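Local coordinates for protein transcriptional regulator (LacI family) (Clostridium acetobutylicum ATCC 824, PDB 3G85) that probably acts as a LacI-family transcription regulator, binding DNA at cis-regulatory sites, at residues I26-L38 against D242-S254. Sequence-based numbering, arbitrary orientation.
Sequences IISRFLRGLQSKL and DIPIEEMAGTCIS
Arg29 holds two carboxylates at once inside a buried interface. NE and NH2 take Glu246 side-on: Arg29 NE reaches Glu246 OE2 at 2.8 Å, approaching from above the carboxylate plane, while NH2 meets the syn lone pair of OE1. Asp242 faces the far end of the guanidinium almost coplanar with it, Arg29 NH1 bonding to Asp242 OD1 at 3.0 Å and NH2 directed at OD2, whose position is less certain and which also pairs with Arg228. A bend at chi3 (71°) turns the guanidinium toward both acids, and the bonds to them restrict its rotation. The arginine probably favours the ionised form of both acids.

Next along, Gly33 lets the helices close to 7.3 Å between axes, crossing at -50°; its CA lies 3.5 Å from Glu246 O in a CA-H...O contact, and one water donates to both Gly33 O and Glu246 O. In this two-domain periplasmic-binding-protein fold, strand 239-242 belongs to the other domain's sheet, and the chain crosses over through Ile243 and Pro244 into helix 245-260, which packs beside helix 27-40. Ile245 CG2 sits over one face of the Phe30 ring, 3.7 Å from its centroid, with Trp18 and Phe97 also touching that ring. Further on, Ile253 CD1 packs against Leu34 CD2 (3.6 Å), Lys37 CG and Leu38 CG. Lys37, bent at chi2, runs past Gly250 and ends with NZ hydrogen-bonded to Ser254 OG at 3.1 Å.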
loop_
_atom_site.group_PDB
_atom_site.type_symbol
_atom_site.label_atom_id
_atom_site.label_comp_id
_atom_site.label_asym_id
_atom_site.label_seq_id
_atom_site.Cartn_x
_atom_site.Cartn_y
_atom_site.Cartn_z
ATOM N N ILE A 26 -0.723 -6.417 -6.872
ATOM C CA ILE A 26 0.036 -6.329 -5.637
ATOM C C ILE A 26 0.360 -7.732 -5.083
ATOM O O ILE A 26 1.326 -7.929 -4.329
ATOM C CB ILE A 26 -0.677 -5.451 -4.574
ATOM C CG1 ILE A 26 -0.865 -4.030 -5.105
ATOM C CG2 ILE A 26 0.186 -5.376 -3.301
ATOM C CD1 ILE A 26 -1.820 -3.119 -4.254
ATOM N N ILE A 27 -0.425 -8.720 -5.508
ATOM C CA ILE A 27 -0.318 -10.048 -4.928
ATOM C C ILE A 27 1.075 -10.651 -5.195
ATOM O O ILE A 27 1.589 -11.394 -4.382
ATOM C CB ILE A 27 -1.511 -10.942 -5.360
ATOM C CG1 ILE A 27 -1.854 -11.997 -4.272
ATOM C CG2 ILE A 27 -1.298 -11.519 -6.725
ATOM C CD1 ILE A 27 -1.028 -13.239 -4.329
ATOM N N SER A 28 1.727 -10.223 -6.271
ATOM C CA SER A 28 3.048 -10.743 -6.580
ATOM C C SER A 28 4.094 -10.478 -5.480
ATOM O O SER A 28 4.963 -11.308 -5.232
ATOM C CB SER A 28 3.530 -10.198 -7.933
ATOM O OG SER A 28 3.718 -8.799 -7.866
ATOM N N ARG A 29 4.015 -9.315 -4.841
ATOM C CA ARG A 29 4.963 -8.962 -3.780
ATOM C C ARG A 29 4.734 -9.779 -2.532
ATOM O O ARG A 29 5.676 -10.131 -1.806
ATOM C CB ARG A 29 4.816 -7.473 -3.445
ATOM C CG ARG A 29 5.111 -6.567 -4.690
ATOM C CD ARG A 29 5.166 -5.117 -4.249
ATOM N NE ARG A 29 6.374 -4.854 -3.470
ATOM C CZ ARG A 29 6.704 -3.649 -3.005
ATOM N NH1 ARG A 29 5.868 -2.630 -3.197
ATOM N NH2 ARG A 29 7.820 -3.481 -2.313
ATOM N N PHE A 30 3.471 -10.024 -2.249
ATOM C CA PHE A 30 3.126 -10.873 -1.116
ATOM C C PHE A 30 3.649 -12.291 -1.334
ATOM O O PHE A 30 4.284 -12.885 -0.453
ATOM C CB PHE A 30 1.623 -10.925 -0.983
ATOM C CG PHE A 30 1.068 -9.856 -0.131
ATOM C CD1 PHE A 30 0.834 -10.100 1.218
ATOM C CD2 PHE A 30 0.758 -8.611 -0.680
ATOM C CE1 PHE A 30 0.265 -9.100 2.054
ATOM C CE2 PHE A 30 0.183 -7.589 0.142
ATOM C CZ PHE A 30 -0.041 -7.848 1.521
ATOM N N LEU A 31 3.352 -12.837 -2.502
ATOM C CA LEU A 31 3.846 -14.166 -2.865
ATOM C C LEU A 31 5.379 -14.189 -2.840
ATOM O O LEU A 31 5.977 -15.094 -2.268
ATOM C CB LEU A 31 3.284 -14.577 -4.234
ATOM C CG LEU A 31 3.607 -16.008 -4.683
ATOM C CD1 LEU A 31 3.073 -16.966 -3.623
ATOM C CD2 LEU A 31 3.024 -16.316 -6.060
ATOM N N ARG A 32 6.019 -13.187 -3.443
ATOM C CA ARG A 32 7.482 -13.147 -3.443
ATOM C C ARG A 32 8.004 -13.135 -2.027
ATOM O O ARG A 32 8.915 -13.894 -1.704
ATOM C CB ARG A 32 8.035 -11.939 -4.193
ATOM C CG ARG A 32 9.528 -12.048 -4.404
ATOM C CD ARG A 32 10.164 -10.795 -4.990
ATOM N NE ARG A 32 9.432 -10.242 -6.129
ATOM C CZ ARG A 32 9.557 -10.619 -7.397
ATOM N NH1 ARG A 32 10.386 -11.620 -7.743
ATOM N NH2 ARG A 32 8.818 -9.998 -8.329
ATOM N N GLY A 33 7.425 -12.284 -1.169
ATOM C CA GLY A 33 7.877 -12.191 0.218
ATOM C C GLY A 33 7.661 -13.491 0.979
ATOM O O GLY A 33 8.533 -13.906 1.774
ATOM N N LEU A 34 6.509 -14.124 0.749
ATOM C CA LEU A 34 6.186 -15.401 1.413
ATOM C C LEU A 34 7.082 -16.555 0.928
ATOM O O LEU A 34 7.624 -17.273 1.762
ATOM C CB LEU A 34 4.714 -15.784 1.267
ATOM C CG LEU A 34 3.690 -14.838 1.933
ATOM C CD1 LEU A 34 2.310 -15.233 1.411
ATOM C CD2 LEU A 34 3.754 -14.802 3.476
ATOM N N GLN A 35 7.211 -16.729 -0.389
ATOM C CA GLN A 35 8.125 -17.741 -0.966
ATOM C C GLN A 35 9.524 -17.582 -0.336
ATOM O O GLN A 35 10.168 -18.559 0.070
ATOM C CB GLN A 35 8.174 -17.662 -2.517
ATOM C CG GLN A 35 6.864 -18.151 -3.267
ATOM C CD GLN A 35 6.830 -17.836 -4.799
ATOM O OE1 GLN A 35 6.197 -18.560 -5.592
ATOM N NE2 GLN A 35 7.516 -16.767 -5.208
ATOM N N SER A 36 9.972 -16.336 -0.215
ATOM C CA SER A 36 11.326 -16.044 0.219
ATOM C C SER A 36 11.575 -16.352 1.690
ATOM O O SER A 36 12.630 -16.885 2.064
ATOM C CB SER A 36 11.656 -14.589 -0.099
ATOM O OG SER A 36 12.702 -14.161 0.708
ATOM N N LYS A 37 10.599 -15.990 2.517
ATOM C CA LYS A 37 10.604 -16.268 3.946
ATOM C C LYS A 37 10.567 -17.784 4.220
ATOM O O LYS A 37 11.332 -18.288 5.049
ATOM C CB LYS A 37 9.390 -15.613 4.602
ATOM C CG LYS A 37 9.285 -15.848 6.095
ATOM C CD LYS A 37 10.439 -15.270 6.806
ATOM C CE LYS A 37 10.242 -15.441 8.290
ATOM N NZ LYS A 37 11.425 -14.886 8.980
ATOM N N LEU A 38 9.682 -18.502 3.540
ATOM C CA LEU A 38 9.588 -19.951 3.751
ATOM C C LEU A 38 10.831 -20.727 3.319
ATOM O O LEU A 38 11.239 -21.691 4.004
ATOM C CB LEU A 38 8.345 -20.515 3.081
ATOM C CG LEU A 38 7.132 -20.067 3.894
ATOM C CD1 LEU A 38 5.889 -20.513 3.196
ATOM C CD2 LEU A 38 7.212 -20.564 5.360
ATOM N N ASP A 242 8.048 3.579 -0.815
ATOM C CA ASP A 242 7.639 2.199 -1.075
ATOM C C ASP A 242 6.971 1.596 0.126
ATOM O O ASP A 242 7.403 1.807 1.271
ATOM C CB ASP A 242 8.856 1.341 -1.475
ATOM C CG ASP A 242 8.467 -0.029 -1.992
ATOM O OD1 ASP A 242 7.546 -0.123 -2.837
ATOM O OD2 ASP A 242 9.098 -1.034 -1.563
ATOM N N ILE A 243 5.905 0.854 -0.127
ATOM C CA ILE A 243 5.344 -0.003 0.914
ATOM C C ILE A 243 6.156 -1.311 0.810
ATOM O O ILE A 243 6.041 -1.985 -0.174
ATOM C CB ILE A 243 3.895 -0.335 0.659
ATOM C CG1 ILE A 243 3.053 0.928 0.517
ATOM C CG2 ILE A 243 3.335 -1.150 1.837
ATOM C CD1 ILE A 243 1.555 0.629 0.287
ATOM N N PRO A 244 6.947 -1.657 1.842
ATOM C CA PRO A 244 7.883 -2.809 1.800
ATOM C C PRO A 244 7.162 -4.151 1.992
ATOM O O PRO A 244 7.357 -4.872 2.992
ATOM C CB PRO A 244 8.899 -2.478 2.901
ATOM C CG PRO A 244 8.040 -1.663 3.952
ATOM C CD PRO A 244 6.974 -0.927 3.131
ATOM N N ILE A 245 6.336 -4.493 1.004
ATOM C CA ILE A 245 5.402 -5.583 1.134
ATOM C C ILE A 245 6.117 -6.912 1.295
ATOM O O ILE A 245 5.674 -7.747 2.099
ATOM C CB ILE A 245 4.417 -5.628 -0.035
ATOM C CG1 ILE A 245 3.441 -4.427 0.082
ATOM C CG2 ILE A 245 3.628 -6.952 -0.039
ATOM C CD1 ILE A 245 2.823 -4.001 -1.290
ATOM N N GLU A 246 7.203 -7.126 0.541
ATOM C CA GLU A 246 7.924 -8.407 0.669
ATOM C C GLU A 246 8.381 -8.670 2.112
ATOM O O GLU A 246 8.075 -9.743 2.650
ATOM C CB GLU A 246 9.086 -8.559 -0.331
ATOM C CG GLU A 246 8.613 -8.477 -1.794
ATOM C CD GLU A 246 8.521 -7.066 -2.330
ATOM O OE1 GLU A 246 8.650 -6.089 -1.568
ATOM O OE2 GLU A 246 8.289 -6.944 -3.539
ATOM N N GLU A 247 9.071 -7.699 2.719
ATOM C CA GLU A 247 9.569 -7.836 4.085
ATOM C C GLU A 247 8.434 -7.939 5.088
ATOM O O GLU A 247 8.514 -8.725 6.050
ATOM C CB GLU A 247 10.458 -6.653 4.450
ATOM C CG GLU A 247 11.776 -6.642 3.728
ATOM C CD GLU A 247 12.637 -7.882 3.993
ATOM O OE1 GLU A 247 12.512 -8.535 5.060
ATOM O OE2 GLU A 247 13.449 -8.215 3.107
HETATM N N MSE A 248 7.374 -7.154 4.866
HETATM C CA MSE A 248 6.185 -7.238 5.747
HETATM C C MSE A 248 5.522 -8.613 5.735
HETATM O O MSE A 248 5.137 -9.139 6.792
HETATM C CB MSE A 248 5.166 -6.154 5.371
HETATM C CG MSE A 248 5.709 -4.756 5.686
HETATM SE SE MSE A 248 4.558 -3.353 4.894
HETATM C CE MSE A 248 3.002 -3.452 6.118
ATOM N N ALA A 249 5.368 -9.175 4.542
ATOM C CA ALA A 249 4.783 -10.503 4.396
ATOM C C ALA A 249 5.630 -11.574 5.118
ATOM O O ALA A 249 5.080 -12.440 5.809
ATOM C CB ALA A 249 4.595 -10.850 2.910
ATOM N N GLY A 250 6.951 -11.481 4.990
ATOM C CA GLY A 250 7.859 -12.380 5.703
ATOM C C GLY A 250 7.663 -12.221 7.202
ATOM O O GLY A 250 7.616 -13.219 7.948
ATOM N N THR A 251 7.548 -10.980 7.666
ATOM C CA THR A 251 7.375 -10.735 9.115
ATOM C C THR A 251 6.050 -11.298 9.664
ATOM O O THR A 251 5.969 -11.744 10.824
ATOM C CB THR A 251 7.516 -9.238 9.454
ATOM O OG1 THR A 251 8.830 -8.811 9.115
ATOM C CG2 THR A 251 7.311 -8.989 10.944
ATOM N N CYS A 252 4.998 -11.280 8.838
ATOM C CA CYS A 252 3.743 -11.950 9.181
ATOM C C CYS A 252 3.975 -13.415 9.576
ATOM O O CYS A 252 3.458 -13.866 10.595
ATOM C CB CYS A 252 2.724 -11.847 8.016
ATOM S SG CYS A 252 2.048 -10.187 7.798
ATOM N N ILE A 253 4.742 -14.158 8.779
ATOM C CA ILE A 253 5.067 -15.554 9.114
ATOM C C ILE A 253 5.810 -15.668 10.463
ATOM O O ILE A 253 5.512 -16.562 11.252
ATOM C CB ILE A 253 5.921 -16.201 8.003
ATOM C CG1 ILE A 253 5.115 -16.225 6.686
ATOM C CG2 ILE A 253 6.501 -17.580 8.444
ATOM C CD1 ILE A 253 5.822 -16.934 5.544
ATOM N N SER A 254 6.762 -14.765 10.708
ATOM C CA SER A 254 7.508 -14.741 11.978
ATOM C C SER A 254 6.573 -14.611 13.149
ATOM O O SER A 254 6.743 -15.333 14.152
ATOM C CB SER A 254 8.482 -13.558 12.044
ATOM O OG SER A 254 9.502 -13.679 11.080
HETATM O O HOH W 1 10.394 -11.892 3.083
#